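Local coordinates for putative vitamin-B12 independent methionine synthase family protein (Listeria monocytogenes, PDB 1YPX) that probably makes methionine by transferring a methyl group from 5-methyltetrahydropteroyltriglutamate to homocysteine, with zinc and without cobalamin, at residues A[16-21]-A[43-48]; A[104-109]-A[148-153]; A[180-185]-A[229-234]; A[297-302]-A[328-333]. All coordinates share one frame; numbering follows the deposited sequence.

Contact 1 (A[16-21]-A[43-48])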
loop_
_atom_site.group_PDB
_atom_site.type_symbol
_atom_site.label_atom_id
_atom_site.label_comp_id
_atom_site.label_asym_id
_atom_site.label_seq_id
_atom_site.Cartn_x
_atom_site.Cartn_y
_atom_site.Cartn_z
ATOM N N LEU A 16 12.903 -2.381 5.841
ATOM C CA LEU A 16 13.519 -3.361 6.744
ATOM C C LEU A 16 13.681 -2.850 8.168
ATOM O O LEU A 16 14.229 -1.770 8.384
ATOM C CB LEU A 16 14.900 -3.736 6.220
ATOM C CG LEU A 16 15.095 -5.020 5.428
ATOM C CD1 LEU A 16 14.022 -5.199 4.353
ATOM C CD2 LEU A 16 16.471 -4.957 4.811
ATOM N N ARG A 17 13.252 -3.639 9.143
ATOM C CA ARG A 17 13.374 -3.236 10.544
ATOM C C ARG A 17 14.840 -3.202 10.993
ATOM O O ARG A 17 15.569 -4.175 10.815
ATOM C CB ARG A 17 12.589 -4.193 11.462
ATOM C CG ARG A 17 11.121 -4.437 11.066
ATOM C CD ARG A 17 11.011 -5.360 9.839
ATOM N NE ARG A 17 12.336 -5.831 9.414
ATOM C CZ ARG A 17 12.576 -6.580 8.345
ATOM N NH1 ARG A 17 11.576 -6.970 7.565
ATOM N NH2 ARG A 17 13.825 -6.917 8.047
ATOM N N THR A 18 15.274 -2.085 11.570
ATOM C CA THR A 18 16.652 -1.978 12.044
ATOM C C THR A 18 16.807 -2.734 13.352
ATOM O O THR A 18 15.836 -3.272 13.892
ATOM C CB THR A 18 17.060 -0.523 12.300
ATOM O OG1 THR A 18 16.138 0.077 13.217
ATOM C CG2 THR A 18 17.066 0.258 11.003
ATOM N N LYS A 19 18.033 -2.776 13.863
ATOM C CA LYS A 19 18.286 -3.465 15.119
ATOM C C LYS A 19 17.705 -2.655 16.280
ATOM O O LYS A 19 17.310 -3.215 17.302
ATOM C CB LYS A 19 19.795 -3.708 15.308
ATOM C CG LYS A 19 20.169 -4.316 16.665
ATOM C CD LYS A 19 21.512 -5.057 16.644
ATOM C CE LYS A 19 21.352 -6.541 16.289
ATOM N NZ LYS A 19 20.634 -7.338 17.336
ATOM N N GLY A 20 17.643 -1.337 16.120
ATOM C CA GLY A 20 17.078 -0.513 17.173
ATOM C C GLY A 20 15.618 -0.883 17.397
ATOM O O GLY A 20 15.179 -1.106 18.526
ATOM N N ILE A 21 14.856 -0.950 16.312
ATOM C CA ILE A 21 13.455 -1.313 16.411
ATOM C C ILE A 21 13.319 -2.799 16.714
ATOM O O ILE A 21 12.358 -3.226 17.348
ATOM C CB ILE A 21 12.698 -0.989 15.103
ATOM C CG1 ILE A 21 11.257 -1.516 15.183
ATOM C CG2 ILE A 21 13.412 -1.610 13.932
ATOM C CD1 ILE A 21 10.428 -0.922 16.325
ATOM N N ASN A 43 10.256 6.229 17.263
ATOM C CA ASN A 43 10.348 7.592 16.780
ATOM C C ASN A 43 11.733 7.935 16.255
ATOM O O ASN A 43 11.874 8.628 15.246
ATOM C CB ASN A 43 9.956 8.567 17.889
ATOM C CG ASN A 43 8.462 8.778 17.963
ATOM O OD1 ASN A 43 7.981 9.712 18.604
ATOM N ND2 ASN A 43 7.715 7.909 17.296
ATOM N N THR A 44 12.749 7.441 16.957
ATOM C CA THR A 44 14.149 7.650 16.603
ATOM C C THR A 44 14.446 6.844 15.346
ATOM O O THR A 44 15.013 7.351 14.374
ATOM C CB THR A 44 15.069 7.155 17.747
ATOM O OG1 THR A 44 14.676 7.783 18.973
ATOM C CG2 THR A 44 16.534 7.473 17.457
ATOM N N GLU A 45 14.049 5.579 15.369
ATOM C CA GLU A 45 14.277 4.701 14.234
ATOM C C GLU A 45 13.608 5.210 12.972
ATOM O O GLU A 45 14.256 5.307 11.934
ATOM C CB GLU A 45 13.792 3.291 14.559
ATOM C CG GLU A 45 14.624 2.639 15.645
ATOM C CD GLU A 45 16.117 2.825 15.421
ATOM O OE1 GLU A 45 16.661 2.196 14.481
ATOM O OE2 GLU A 45 16.744 3.614 16.175
ATOM N N ILE A 46 12.317 5.529 13.065
ATOM C CA ILE A 46 11.572 6.038 11.921
ATOM C C ILE A 46 12.325 7.241 11.366
ATOM O O ILE A 46 12.614 7.303 10.169
ATOM C CB ILE A 46 10.114 6.439 12.318
ATOM C CG1 ILE A 46 9.320 5.190 12.683
ATOM C CG2 ILE A 46 9.407 7.145 11.168
ATOM C CD1 ILE A 46 7.863 5.442 12.970
ATOM N N LYS A 47 12.665 8.183 12.242
ATOM C CA LYS A 47 13.402 9.374 11.819
ATOM C C LYS A 47 14.644 8.991 11.008
ATOM O O LYS A 47 14.957 9.605 9.981
ATOM C CB LYS A 47 13.818 10.226 13.026
ATOM C CG LYS A 47 12.734 11.167 13.530
ATOM C CD LYS A 47 13.325 12.333 14.306
ATOM C CE LYS A 47 12.246 13.280 14.835
ATOM N NZ LYS A 47 11.445 12.683 15.942
ATOM N N TYR A 48 15.348 7.967 11.471
ATOM C CA TYR A 48 16.535 7.510 10.775
ATOM C C TYR A 48 16.218 7.021 9.352
ATOM O O TYR A 48 16.948 7.342 8.410
ATOM C CB TYR A 48 17.228 6.415 11.596
ATOM C CG TYR A 48 18.315 5.712 10.836
ATOM C CD1 TYR A 48 18.114 4.417 10.351
ATOM C CD2 TYR A 48 19.513 6.361 10.526
ATOM C CE1 TYR A 48 19.067 3.784 9.572
ATOM C CE2 TYR A 48 20.479 5.731 9.745
ATOM C CZ TYR A 48 20.241 4.440 9.269
ATOM O OH TYR A 48 21.166 3.810 8.472
HETATM O O HOH W 1 19.096 1.189 14.541
#

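Contact 2 (A[104-109]-A[148-153])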
loop_
_atom_site.group_PDB
_atom_site.type_symbol
_atom_site.label_atom_id
_atom_site.label_comp_id
_atom_site.label_asym_id
_atom_site.label_seq_id
_atom_site.Cartn_x
_atom_site.Cartn_y
_atom_site.Cartn_z
ATOM N N LYS A 104 -11.768 -10.408 14.460
ATOM C CA LYS A 104 -13.159 -10.804 14.632
ATOM C C LYS A 104 -14.040 -9.555 14.531
ATOM O O LYS A 104 -13.731 -8.521 15.126
ATOM C CB LYS A 104 -13.351 -11.454 16.016
ATOM C CG LYS A 104 -12.322 -12.533 16.391
ATOM C CD LYS A 104 -12.565 -13.856 15.672
ATOM C CE LYS A 104 -11.361 -14.789 15.789
ATOM N NZ LYS A 104 -10.147 -14.207 15.140
ATOM N N ILE A 105 -15.114 -9.631 13.755
ATOM C CA ILE A 105 -16.026 -8.501 13.653
ATOM C C ILE A 105 -17.153 -8.870 14.593
ATOM O O ILE A 105 -17.959 -9.740 14.266
ATOM C CB ILE A 105 -16.610 -8.327 12.230
ATOM C CG1 ILE A 105 -15.518 -7.908 11.251
ATOM C CG2 ILE A 105 -17.714 -7.292 12.246
ATOM C CD1 ILE A 105 -14.662 -9.054 10.792
ATOM N N THR A 106 -17.196 -8.232 15.762
ATOM C CA THR A 106 -18.223 -8.529 16.764
ATOM C C THR A 106 -19.206 -7.403 17.013
ATOM O O THR A 106 -20.074 -7.521 17.876
ATOM C CB THR A 106 -17.613 -8.870 18.136
ATOM O OG1 THR A 106 -16.919 -7.724 18.645
ATOM C CG2 THR A 106 -16.655 -10.047 18.029
ATOM N N GLY A 107 -19.077 -6.311 16.277
ATOM C CA GLY A 107 -19.992 -5.208 16.480
ATOM C C GLY A 107 -20.042 -4.357 15.240
ATOM O O GLY A 107 -19.314 -4.624 14.292
ATOM N N PRO A 108 -20.882 -3.322 15.216
ATOM C CA PRO A 108 -21.023 -2.424 14.069
ATOM C C PRO A 108 -19.725 -1.678 13.716
ATOM O O PRO A 108 -19.194 -0.933 14.533
ATOM C CB PRO A 108 -22.148 -1.488 14.515
ATOM C CG PRO A 108 -21.950 -1.421 16.000
ATOM C CD PRO A 108 -21.716 -2.870 16.341
ATOM N N ILE A 109 -19.233 -1.895 12.495
ATOM C CA ILE A 109 -17.998 -1.282 11.991
ATOM C C ILE A 109 -18.041 0.246 12.037
ATOM O O ILE A 109 -19.012 0.862 11.591
ATOM C CB ILE A 109 -17.720 -1.678 10.501
ATOM C CG1 ILE A 109 -17.811 -3.202 10.304
ATOM C CG2 ILE A 109 -16.350 -1.175 10.085
ATOM C CD1 ILE A 109 -16.715 -4.005 11.001
ATOM N N ASP A 148 -13.348 -12.664 10.320
ATOM C CA ASP A 148 -14.422 -13.592 10.666
ATOM C C ASP A 148 -15.635 -12.836 11.192
ATOM O O ASP A 148 -15.627 -12.341 12.315
ATOM C CB ASP A 148 -13.920 -14.590 11.716
ATOM C CG ASP A 148 -12.649 -15.293 11.279
ATOM O OD1 ASP A 148 -12.703 -16.087 10.312
ATOM O OD2 ASP A 148 -11.595 -15.039 11.899
ATOM N N ILE A 149 -16.681 -12.749 10.379
ATOM C CA ILE A 149 -17.874 -12.033 10.793
ATOM C C ILE A 149 -18.604 -12.777 11.903
ATOM O O ILE A 149 -18.955 -13.948 11.766
ATOM C CB ILE A 149 -18.835 -11.815 9.626
ATOM C CG1 ILE A 149 -18.106 -11.126 8.467
ATOM C CG2 ILE A 149 -20.010 -10.981 10.095
ATOM C CD1 ILE A 149 -17.273 -12.063 7.623
ATOM N N GLU A 150 -18.827 -12.078 13.009
ATOM C CA GLU A 150 -19.490 -12.662 14.159
ATOM C C GLU A 150 -20.775 -11.903 14.488
ATOM O O GLU A 150 -21.729 -12.475 15.021
ATOM C CB GLU A 150 -18.536 -12.630 15.357
ATOM C CG GLU A 150 -18.552 -13.887 16.198
ATOM C CD GLU A 150 -17.399 -13.959 17.189
ATOM O OE1 GLU A 150 -17.340 -13.113 18.113
ATOM O OE2 GLU A 150 -16.550 -14.870 17.045
ATOM N N TYR A 151 -20.790 -10.613 14.171
ATOM C CA TYR A 151 -21.951 -9.769 14.422
ATOM C C TYR A 151 -23.132 -10.473 13.773
ATOM O O TYR A 151 -22.982 -11.153 12.748
ATOM C CB TYR A 151 -21.741 -8.379 13.802
ATOM C CG TYR A 151 -22.602 -7.259 14.360
ATOM C CD1 TYR A 151 -22.673 -6.029 13.711
ATOM C CD2 TYR A 151 -23.338 -7.419 15.533
ATOM C CE1 TYR A 151 -23.456 -4.988 14.207
ATOM C CE2 TYR A 151 -24.129 -6.380 16.039
ATOM C CZ TYR A 151 -24.181 -5.168 15.367
ATOM O OH TYR A 151 -24.969 -4.134 15.836
ATOM N N GLN A 152 -24.305 -10.320 14.374
ATOM C CA GLN A 152 -25.495 -10.969 13.856
ATOM C C GLN A 152 -26.011 -10.321 12.583
ATOM O O GLN A 152 -26.189 -10.992 11.565
ATOM C CB GLN A 152 -26.591 -10.979 14.921
ATOM C CG GLN A 152 -26.622 -12.250 15.750
ATOM C CD GLN A 152 -25.516 -12.336 16.804
ATOM O OE1 GLN A 152 -25.244 -13.420 17.328
ATOM N NE2 GLN A 152 -24.889 -11.201 17.127
ATOM N N PRO A 153 -26.254 -9.003 12.617
ATOM C CA PRO A 153 -26.754 -8.392 11.389
ATOM C C PRO A 153 -25.879 -8.583 10.159
ATOM O O PRO A 153 -26.363 -9.080 9.138
ATOM C CB PRO A 153 -26.962 -6.927 11.781
ATOM C CG PRO A 153 -26.064 -6.735 12.976
ATOM C CD PRO A 153 -26.189 -8.025 13.717
#

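Contact 3 (A[180-185]-A[229-234])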
loop_
_atom_site.group_PDB
_atom_site.type_symbol
_atom_site.label_atom_id
_atom_site.label_comp_id
_atom_site.label_asym_id
_atom_site.label_seq_id
_atom_site.Cartn_x
_atom_site.Cartn_y
_atom_site.Cartn_z
ATOM N N GLY A 180 -3.369 15.842 7.103
ATOM C CA GLY A 180 -2.426 16.331 6.112
ATOM C C GLY A 180 -1.871 15.308 5.126
ATOM O O GLY A 180 -0.841 15.552 4.511
ATOM N N CYS A 181 -2.550 14.179 4.959
ATOM C CA CYS A 181 -2.080 13.154 4.050
ATOM C C CYS A 181 -2.571 13.404 2.632
ATOM O O CYS A 181 -3.767 13.593 2.406
ATOM C CB CYS A 181 -2.546 11.783 4.535
ATOM S SG CYS A 181 -1.847 10.358 3.651
ATOM N N ARG A 182 -1.647 13.399 1.671
ATOM C CA ARG A 182 -1.994 13.627 0.266
ATOM C C ARG A 182 -1.560 12.479 -0.605
ATOM O O ARG A 182 -1.576 12.588 -1.827
ATOM C CB ARG A 182 -1.358 14.921 -0.246
ATOM C CG ARG A 182 -2.378 16.015 -0.500
ATOM C CD ARG A 182 -3.257 16.157 0.718
ATOM N NE ARG A 182 -3.616 17.531 0.999
ATOM C CZ ARG A 182 -4.304 17.897 2.070
ATOM N NH1 ARG A 182 -4.694 16.975 2.940
ATOM N NH2 ARG A 182 -4.596 19.179 2.268
ATOM N N TYR A 183 -1.174 11.383 0.041
ATOM C CA TYR A 183 -0.730 10.180 -0.654
ATOM C C TYR A 183 -0.994 8.959 0.251
ATOM O O TYR A 183 -0.205 8.653 1.160
ATOM C CB TYR A 183 0.763 10.320 -0.997
ATOM C CG TYR A 183 1.332 9.291 -1.953
ATOM C CD1 TYR A 183 2.664 9.351 -2.354
ATOM C CD2 TYR A 183 0.577 8.213 -2.383
ATOM C CE1 TYR A 183 3.230 8.350 -3.149
ATOM C CE2 TYR A 183 1.128 7.208 -3.174
ATOM C CZ TYR A 183 2.457 7.277 -3.550
ATOM O OH TYR A 183 3.023 6.258 -4.284
ATOM N N LEU A 184 -2.121 8.293 -0.012
ATOM C CA LEU A 184 -2.559 7.108 0.726
ATOM C C LEU A 184 -2.566 5.866 -0.171
ATOM O O LEU A 184 -3.030 5.910 -1.310
ATOM C CB LEU A 184 -3.978 7.310 1.285
ATOM C CG LEU A 184 -4.396 6.311 2.385
ATOM C CD1 LEU A 184 -3.617 6.638 3.660
ATOM C CD2 LEU A 184 -5.901 6.387 2.658
ATOM N N GLN A 185 -2.078 4.754 0.361
ATOM C CA GLN A 185 -2.011 3.517 -0.389
ATOM C C GLN A 185 -2.733 2.344 0.284
ATOM O O GLN A 185 -2.549 2.070 1.480
ATOM C CB GLN A 185 -0.548 3.157 -0.639
ATOM C CG GLN A 185 -0.350 1.744 -1.149
ATOM C CD GLN A 185 0.922 1.597 -1.943
ATOM O OE1 GLN A 185 1.132 2.310 -2.924
ATOM N NE2 GLN A 185 1.781 0.671 -1.528
ATOM N N PRO A 229 -10.782 13.504 -1.768
ATOM C CA PRO A 229 -10.443 14.878 -2.134
ATOM C C PRO A 229 -9.677 14.925 -3.455
ATOM O O PRO A 229 -8.970 13.980 -3.821
ATOM C CB PRO A 229 -9.576 15.345 -0.967
ATOM C CG PRO A 229 -10.136 14.601 0.176
ATOM C CD PRO A 229 -10.365 13.217 -0.385
ATOM N N ALA A 230 -9.805 16.045 -4.152
ATOM C CA ALA A 230 -9.149 16.243 -5.435
ATOM C C ALA A 230 -7.613 16.198 -5.394
ATOM O O ALA A 230 -6.986 15.656 -6.304
ATOM C CB ALA A 230 -9.614 17.563 -6.031
ATOM N N ASP A 231 -7.011 16.767 -4.351
ATOM C CA ASP A 231 -5.545 16.801 -4.231
ATOM C C ASP A 231 -4.927 15.604 -3.516
ATOM O O ASP A 231 -3.723 15.587 -3.255
ATOM C CB ASP A 231 -5.095 18.062 -3.493
ATOM C CG ASP A 231 -5.670 18.147 -2.095
ATOM O OD1 ASP A 231 -5.131 18.906 -1.255
ATOM O OD2 ASP A 231 -6.676 17.452 -1.839
HETATM N N MSE A 232 -5.741 14.616 -3.173
HETATM C CA MSE A 232 -5.209 13.446 -2.504
HETATM C C MSE A 232 -5.073 12.305 -3.505
HETATM O O MSE A 232 -5.958 12.081 -4.335
HETATM C CB MSE A 232 -6.109 13.030 -1.341
HETATM C CG MSE A 232 -5.566 11.836 -0.560
HETATM SE SE MSE A 232 -6.758 11.199 0.847
HETATM C CE MSE A 232 -8.241 10.755 -0.280
ATOM N N VAL A 233 -3.953 11.593 -3.434
ATOM C CA VAL A 233 -3.696 10.470 -4.334
ATOM C C VAL A 233 -3.940 9.163 -3.568
ATOM O O VAL A 233 -3.521 9.006 -2.421
ATOM C CB VAL A 233 -2.226 10.521 -4.865
ATOM C CG1 VAL A 233 -1.952 9.352 -5.806
ATOM C CG2 VAL A 233 -1.968 11.838 -5.583
ATOM N N ILE A 234 -4.651 8.235 -4.191
ATOM C CA ILE A 234 -4.897 6.959 -3.549
ATOM C C ILE A 234 -4.460 5.830 -4.453
ATOM O O ILE A 234 -5.147 5.473 -5.404
ATOM C CB ILE A 234 -6.368 6.773 -3.166
ATOM C CG1 ILE A 234 -6.716 7.764 -2.034
ATOM C CG2 ILE A 234 -6.610 5.309 -2.751
ATOM C CD1 ILE A 234 -8.068 7.531 -1.331
#

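Contact 4 (A[297-302]-A[328-333])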
loop_
_atom_site.group_PDB
_atom_site.type_symbol
_atom_site.label_atom_id
_atom_site.label_comp_id
_atom_site.label_asym_id
_atom_site.label_seq_id
_atom_site.Cartn_x
_atom_site.Cartn_y
_atom_site.Cartn_z
ATOM N N GLY A 297 6.627 -2.976 -10.632
ATOM C CA GLY A 297 7.598 -3.422 -9.649
ATOM C C GLY A 297 8.563 -4.401 -10.267
ATOM O O GLY A 297 8.466 -5.609 -10.040
ATOM N N LEU A 298 9.504 -3.877 -11.049
ATOM C CA LEU A 298 10.489 -4.706 -11.740
ATOM C C LEU A 298 11.788 -4.922 -10.976
ATOM O O LEU A 298 12.662 -5.641 -11.453
ATOM C CB LEU A 298 10.813 -4.089 -13.101
ATOM C CG LEU A 298 9.598 -3.612 -13.897
ATOM C CD1 LEU A 298 10.043 -3.093 -15.261
ATOM C CD2 LEU A 298 8.617 -4.757 -14.053
ATOM N N ILE A 299 11.928 -4.303 -9.808
ATOM C CA ILE A 299 13.158 -4.459 -9.022
ATOM C C ILE A 299 12.972 -5.458 -7.874
ATOM O O ILE A 299 12.209 -5.203 -6.942
ATOM C CB ILE A 299 13.655 -3.084 -8.444
ATOM C CG1 ILE A 299 14.359 -2.244 -9.527
ATOM C CG2 ILE A 299 14.679 -3.312 -7.336
ATOM C CD1 ILE A 299 13.541 -1.950 -10.771
ATOM N N THR A 300 13.667 -6.595 -7.952
ATOM C CA THR A 300 13.586 -7.632 -6.919
ATOM C C THR A 300 13.938 -7.020 -5.574
ATOM O O THR A 300 15.019 -6.462 -5.400
ATOM C CB THR A 300 14.567 -8.806 -7.189
ATOM O OG1 THR A 300 15.910 -8.309 -7.247
ATOM C CG2 THR A 300 14.231 -9.499 -8.503
ATOM N N SER A 301 13.018 -7.136 -4.628
ATOM C CA SER A 301 13.209 -6.579 -3.299
ATOM C C SER A 301 13.452 -7.649 -2.241
ATOM O O SER A 301 13.417 -7.371 -1.036
ATOM C CB SER A 301 11.985 -5.746 -2.920
ATOM O OG SER A 301 10.794 -6.501 -3.080
ATOM N N LYS A 302 13.689 -8.875 -2.699
ATOM C CA LYS A 302 13.940 -9.993 -1.798
ATOM C C LYS A 302 15.320 -10.599 -1.999
ATOM O O LYS A 302 16.060 -10.803 -1.035
ATOM C CB LYS A 302 12.873 -11.079 -1.977
ATOM C CG LYS A 302 11.485 -10.671 -1.500
ATOM C CD LYS A 302 10.543 -11.870 -1.395
ATOM C CE LYS A 302 10.340 -12.563 -2.736
ATOM N NZ LYS A 302 9.316 -13.638 -2.633
ATOM N N LEU A 328 3.530 5.624 -16.717
ATOM C CA LEU A 328 4.046 4.413 -16.099
ATOM C C LEU A 328 5.090 4.810 -15.059
ATOM O O LEU A 328 5.765 5.841 -15.186
ATOM C CB LEU A 328 4.646 3.469 -17.160
ATOM C CG LEU A 328 3.693 2.834 -18.194
ATOM C CD1 LEU A 328 4.464 1.927 -19.151
ATOM C CD2 LEU A 328 2.619 2.028 -17.477
ATOM N N ARG A 329 5.190 4.002 -14.010
ATOM C CA ARG A 329 6.141 4.253 -12.928
ATOM C C ARG A 329 6.915 2.985 -12.615
ATOM O O ARG A 329 6.504 1.900 -12.992
ATOM C CB ARG A 329 5.418 4.744 -11.667
ATOM C CG ARG A 329 5.112 6.250 -11.631
ATOM C CD ARG A 329 4.242 6.683 -12.772
ATOM N NE ARG A 329 3.943 8.114 -12.747
ATOM C CZ ARG A 329 3.727 8.846 -13.839
ATOM N NH1 ARG A 329 3.785 8.298 -15.041
ATOM N NH2 ARG A 329 3.431 10.124 -13.733
ATOM N N LEU A 330 8.034 3.148 -11.925
ATOM C CA LEU A 330 8.909 2.057 -11.562
ATOM C C LEU A 330 9.024 1.962 -10.043
ATOM O O LEU A 330 8.757 2.929 -9.323
ATOM C CB LEU A 330 10.278 2.321 -12.167
ATOM C CG LEU A 330 11.373 1.290 -11.913
ATOM C CD1 LEU A 330 10.971 -0.023 -12.532
ATOM C CD2 LEU A 330 12.694 1.793 -12.496
ATOM N N SER A 331 9.429 0.797 -9.555
ATOM C CA SER A 331 9.582 0.594 -8.124
ATOM C C SER A 331 10.018 -0.815 -7.941
ATOM O O SER A 331 10.061 -1.578 -8.894
ATOM C CB SER A 331 8.250 0.716 -7.417
ATOM O OG SER A 331 7.519 -0.486 -7.596
ATOM N N PRO A 332 10.366 -1.185 -6.709
ATOM C CA PRO A 332 10.774 -2.579 -6.527
ATOM C C PRO A 332 9.460 -3.377 -6.459
ATOM O O PRO A 332 8.403 -2.781 -6.279
ATOM C CB PRO A 332 11.585 -2.546 -5.230
ATOM C CG PRO A 332 11.076 -1.334 -4.507
ATOM C CD PRO A 332 10.766 -0.334 -5.573
ATOM N N GLN A 333 9.515 -4.696 -6.646
ATOM C CA GLN A 333 8.312 -5.540 -6.653
ATOM C C GLN A 333 7.366 -5.429 -5.447
ATOM O O GLN A 333 6.148 -5.369 -5.622
ATOM C CB GLN A 333 8.699 -7.013 -6.889
ATOM C CG GLN A 333 9.652 -7.591 -5.845
ATOM C CD GLN A 333 9.966 -9.065 -6.062
ATOM O OE1 GLN A 333 10.408 -9.471 -7.141
ATOM N NE2 GLN A 333 9.749 -9.872 -5.027
#

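Contact 1 (A[16-21]-A[43-48])
Carboxylate oxygen OE1 of E45 receives two hydrogen bonds, one from the hydroxyl of T18, with T18 OG1 2.5 Å from E45 OE1, and one from a water whose oxygen is 2.6 Å from that same OE1. T18 is the N-cap residue of helix 19-30, and E45 lies on the next helix, 35-56. The N-terminal end of the shorter helix thus packs against the middle of the longer one, in a helix-helix contact of the TIM-barrel-like domain. The T18 hydroxyl meets OE1 on the anti side of the carboxylate, 16° out of its plane. T18 CB points toward helix 35-56, and chi1 (56°) places OG1 where it meets E45 OE1. The water also accepts a weak hydrogen bond from the amide of G20, its oxygen 3.3 Å from G20 N, and so ties the carboxylate to the first turn of helix 19-30. A negative charge beside that N-terminus would probably be favoured by the helix dipole. The E45 chain bends at chi2, and its aliphatic part passes close to the helix backbone, with E45 CG 3.7 Å from I21 N. G20 has no side chain between its backbone and the carboxylate, and G20 CA approaches E45 OE1 to 3.8 Å. Helix 347-364 borders the contact, E347 touching T18 and W351 touching Y48. Y48, one turn after E45, brings ring atom CE1 to 4.3 Å from T18 CG2, which lies obliquely to the ring.

Contact 2 (A[104-109]-A[148-153])
D148 meets K104 and I105 at once. Its carbonyl oxygen accepts a bond from the neighbouring strand 103-106, I105 N to D148 O 3.1 Å. Its side chain runs beside that of K104, pointing the same way, in a long salt bridge of 3.6 Å between D148 OD2 and K104 NZ. I149 pairs with I105, and both side chains go to the face where Y154 of helix 152-156 touches them. This is the parallel edge of a small three-stranded mixed sheet, in which 103-106 is the middle strand and 82-84 its antiparallel neighbour. E150 N donates in the carbonyl plane of I105 O at 2.8 Å, while its extended side chain lies alongside T106. Y151 N adds a second bond to that oxygen, 3.0 Å from I105 O, so consecutive amides hold one carbonyl as the chain leaves the strand for the helix. With CG anti to the backbone N (chi1 -160°), the Y151 ring comes over the corner at G107. There G107 CA makes a CH-pi contact, 3.9 Å from the ring centroid and 10° off the normal. P108 CD packs 3.5 Å from Y151 CE1, and Y154 meets the Y151 ring edge-to-face. P153 lies over the opposite face from G107, its CG 3.3 Å above the centre of the Y151 ring.

Contact 3 (A[180-185]-A[229-234])
A salt bridge joins R182 and D231 ahead of the strands, with R182 NE 3.0 Å from D231 OD1. D231 CG lies between its backbone N and carbonyl carbon (chi1 60°), which brings the carboxylate to R182; the guanidinium and carboxylate planes are inclined by 55°, and D231 OD2 comes over one face of the guanidinium. Y177 of helix 158-178 serves both partners, its hydroxyl bonding D231 OD2 and its ring forming a cation-pi contact with R182. Next to this pair the backbones join: V233 N donates to R182 O at 3.0 Å, and L184 N donates to V233 O at 2.9 Å. These bonds begin the parallel pairing of strands 183-188 and 233-238, neighbours in the TIM-barrel-like sheet linked by a beta-alpha-beta crossover that includes helix 213-224. Further on, I234 CA brings a CA-H...O contact to L184 O, 3.1 Å away. Y183 and V233 share one face of the sheet, Y183 CD2 lying 4.4 Å from V233 CB, while the Y183 hydroxyl is bonded to D10 and K134. L184 and I234 occupy the other face, where L184 CB is 4.3 Å from I234 CG1. I173 of helix 158-178 touches I234 on that side and also selenomethionine M232, whose CG sits 3.9 Å from C181 O.

Contact 4 (A[297-302]-A[328-333])
The carboxamide of Q333 lies against the chain 300-302, its OE1 3.7 Å from T300 CA and its NE2 3.6 Å from K302 CE. K302 and Q333 cross at about a right angle. Chi1 of Q333 (59°) sets CG between its backbone N and carbonyl carbon, close to the hydroxyl of S301. The ring of P332 presents CB to the other strand, 3.8 Å from I299 CG2, and V357 of helix 347-364 also touches this proline. Two residues earlier, L330 CD1 packs 3.7 Å from I299 CD1, the two side chains crossing at about a right angle. Strands 293-299 and 328-332 are parallel neighbours in the TIM-barrel-like sheet, but the N-to-C directions of these short segments differ by 55°, and few backbone bonds join them here. Q333 N donates to I299 O at 2.8 Å, while I299 N reaches S331 O in a weak bond of 3.4 Å. G297, lacking a side chain, lets the chains come close, with a CA-H...O contact of 3.2 Å from G297 CA to S331 O. S301 OG accepts from the backbone N of C334. C334, H237 and C239 face one vacant point, consistent with this family's zinc site, so S301 could help position C334.

The four contacts follow one another along the chain, each closing before the next opens, and all lie in the catalytic domain. Contacts 3 and 4 belong to the same seven-stranded parallel sheet, contact 3 between 183-188 and 233-238 and contact 4 between 293-299 and 328-332; their centres are 22 Å apart. Contact 1 pairs helices 19-30 and 35-56 outside that sheet, yet its nearest atoms come within about 6 Å of contact 4, and helix 347-364 borders both. Contact 2 stands apart, its centre 37 Å from contact 4 across the centre of the chain. Contacts 3 and 4 thus join neighbouring strands of the barrel-like core, contact 1 packs helices outside it, and contact 2 belongs to the separate small sheet.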